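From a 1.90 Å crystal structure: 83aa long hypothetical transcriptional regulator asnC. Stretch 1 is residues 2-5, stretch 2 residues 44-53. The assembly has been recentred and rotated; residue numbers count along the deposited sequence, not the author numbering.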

# COMPACT_ATOMS: atom_id res chain seq x y z
N ALA A 2 -27.67 -8.28 0.45
CA ALA A 2 -26.38 -7.47 0.46
C ALA A 2 -25.25 -8.36 -0.08
O ALA A 2 -25.21 -9.54 0.26
N SER A 3 -24.37 -7.79 -0.93
CA SER A 3 -23.32 -8.52 -1.64
C SER A 3 -21.98 -7.80 -1.43
O SER A 3 -21.91 -6.58 -1.43
N ALA A 4 -20.94 -8.60 -1.31
CA ALA A 4 -19.65 -8.05 -1.18
C ALA A 4 -18.60 -9.12 -1.56
O ALA A 4 -18.87 -10.32 -1.53
N ILE A 5 -17.43 -8.63 -1.89
CA ILE A 5 -16.29 -9.48 -2.08
C ILE A 5 -15.30 -9.14 -1.00
O ILE A 5 -14.99 -7.95 -0.84
N VAL A 44 -19.58 -12.92 -0.63
CA VAL A 44 -20.49 -13.07 0.46
C VAL A 44 -21.81 -12.53 0.00
O VAL A 44 -21.85 -11.50 -0.56
N GLU A 45 -22.87 -13.31 0.16
CA GLU A 45 -24.24 -12.83 -0.06
C GLU A 45 -24.99 -12.98 1.24
O GLU A 45 -25.04 -14.09 1.82
N ALA A 46 -25.49 -11.89 1.80
CA ALA A 46 -26.26 -12.00 2.99
C ALA A 46 -27.63 -11.30 2.73
O ALA A 46 -27.82 -10.56 1.76
N ASP A 47 -28.52 -11.55 3.65
CA ASP A 47 -29.93 -11.18 3.50
C ASP A 47 -30.06 -9.66 3.68
O ASP A 47 -30.96 -9.02 3.13
N SER A 48 -29.17 -9.07 4.47
CA SER A 48 -29.21 -7.64 4.72
C SER A 48 -27.80 -7.09 4.99
O SER A 48 -26.88 -7.93 5.25
N MSE A 49 -27.71 -5.76 5.09
CA MSE A 49 -26.42 -5.09 5.38
C MSE A 49 -26.00 -5.39 6.86
O MSE A 49 -24.81 -5.75 7.14
N ASP A 50 -26.94 -5.38 7.80
CA ASP A 50 -26.64 -5.85 9.17
C ASP A 50 -26.08 -7.29 9.20
O ASP A 50 -25.14 -7.62 9.96
N LYS A 51 -26.74 -8.19 8.46
CA LYS A 51 -26.26 -9.58 8.44
C LYS A 51 -24.89 -9.73 7.76
O LYS A 51 -24.10 -10.49 8.25
N LEU A 52 -24.59 -8.89 6.75
CA LEU A 52 -23.28 -8.81 6.17
C LEU A 52 -22.29 -8.35 7.24
O LEU A 52 -21.24 -8.98 7.40
N LYS A 53 -22.60 -7.26 7.95
CA LYS A 53 -21.69 -6.72 8.97
C LYS A 53 -21.37 -7.74 10.05
O LYS A 53 -20.17 -7.98 10.41

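Ala-2 carries the largest share of the contact, with 126 Å² covered by the other stretch, followed by Ala-4 with 62 Å² and Val-44 with 49 Å². Antiparallel pairing sets their positions: Ala-4 N donates to Val-44 O (3.1 Å, 155° at the hydrogen) and Val-44 N to Ala-4 O (2.8 Å, 177°). Beyond the strand pair, Ala-46 N reaches Ala-2 O (2.8 Å, 166°) and Ala-2 N reaches Ala-46 O (2.6 Å), fixing Ala-2 beside the start of the helix.

Its CA-to-CB bond points toward stretch 2, and the methyl packs close: Ala-2 CB lies 3.6 Å from Ser-48 C, 3.7 Å from Met-49 SE and 4.3 Å from Leu-52 CB. Met-49, a selenomethionine, is m at chi1, chi2 and chi3. Leu-52 (chi1 t, chi2 p) points toward stretch 1 and also places CD2 4.1 Å from Ala-4 CB, so one leucine serves both alanines. Val-44, chi1 t, shares the sheet face of Ala-4.

On the other face, Ser-3 (chi1 m) pairs with Glu-45, whose t, p rotamer brings its carboxylate back: Ser-3 OG donates to Glu-45 OE1 at 2.6 Å. Ser-48, chi1 p, instead caps its own helix, with OG accepting from Lys-51 N at 3.0 Å.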

# COMPACT_ATOMS: atom_id res chain seq x y z
CB ALA A 2 -26.07 -7.08 1.84
CB SER A 3 -23.62 -8.56 -3.13
OG SER A 3 -24.97 -9.02 -3.42
CB ALA A 4 -19.46 -7.54 0.21
CB ILE A 5 -15.70 -9.20 -3.42
CG1 ILE A 5 -16.64 -9.53 -4.56
CG2 ILE A 5 -14.36 -9.99 -3.64
CD1 ILE A 5 -16.90 -10.90 -4.73
CB VAL A 44 -20.05 -12.27 1.67
CG1 VAL A 44 -21.12 -12.29 2.74
CG2 VAL A 44 -18.74 -12.79 2.18
CB GLU A 45 -24.88 -13.67 -1.18
CG GLU A 45 -26.36 -13.35 -1.52
CD GLU A 45 -26.60 -11.99 -2.17
OE1 GLU A 45 -25.68 -11.48 -2.90
OE2 GLU A 45 -27.73 -11.41 -1.90
CB ALA A 46 -25.57 -11.39 4.17
CB ASP A 47 -30.74 -11.91 4.57
CG ASP A 47 -31.00 -13.36 4.26
OD1 ASP A 47 -30.81 -13.87 3.14
OD2 ASP A 47 -31.45 -14.07 5.13
CB SER A 48 -30.02 -7.40 5.99
OG SER A 48 -29.39 -8.01 7.07
CB MSE A 49 -26.47 -3.58 5.04
CG MSE A 49 -26.25 -3.23 3.52
SE MSE A 49 -24.63 -3.74 2.75
CE MSE A 49 -23.44 -2.44 3.64
CB ASP A 50 -27.90 -5.81 10.05
CG ASP A 50 -28.24 -4.41 10.54
OD1 ASP A 50 -27.62 -3.40 10.07
OD2 ASP A 50 -29.07 -4.19 11.45
CB LYS A 51 -27.30 -10.57 7.90
CG LYS A 51 -28.44 -10.84 8.92
CD LYS A 51 -29.65 -11.59 8.31
CE LYS A 51 -30.92 -11.56 9.19
NZ LYS A 51 -30.87 -12.34 10.48
CB LEU A 52 -23.23 -7.82 4.99
CG LEU A 52 -21.81 -7.64 4.39
CD1 LEU A 52 -21.42 -8.83 3.62
CD2 LEU A 52 -21.71 -6.45 3.49
CB LYS A 53 -22.26 -5.40 9.59
CG LYS A 53 -21.50 -4.96 10.88
CD LYS A 53 -20.08 -4.50 10.58
CE LYS A 53 -19.44 -3.87 11.79
NZ LYS A 53 -19.37 -4.85 12.88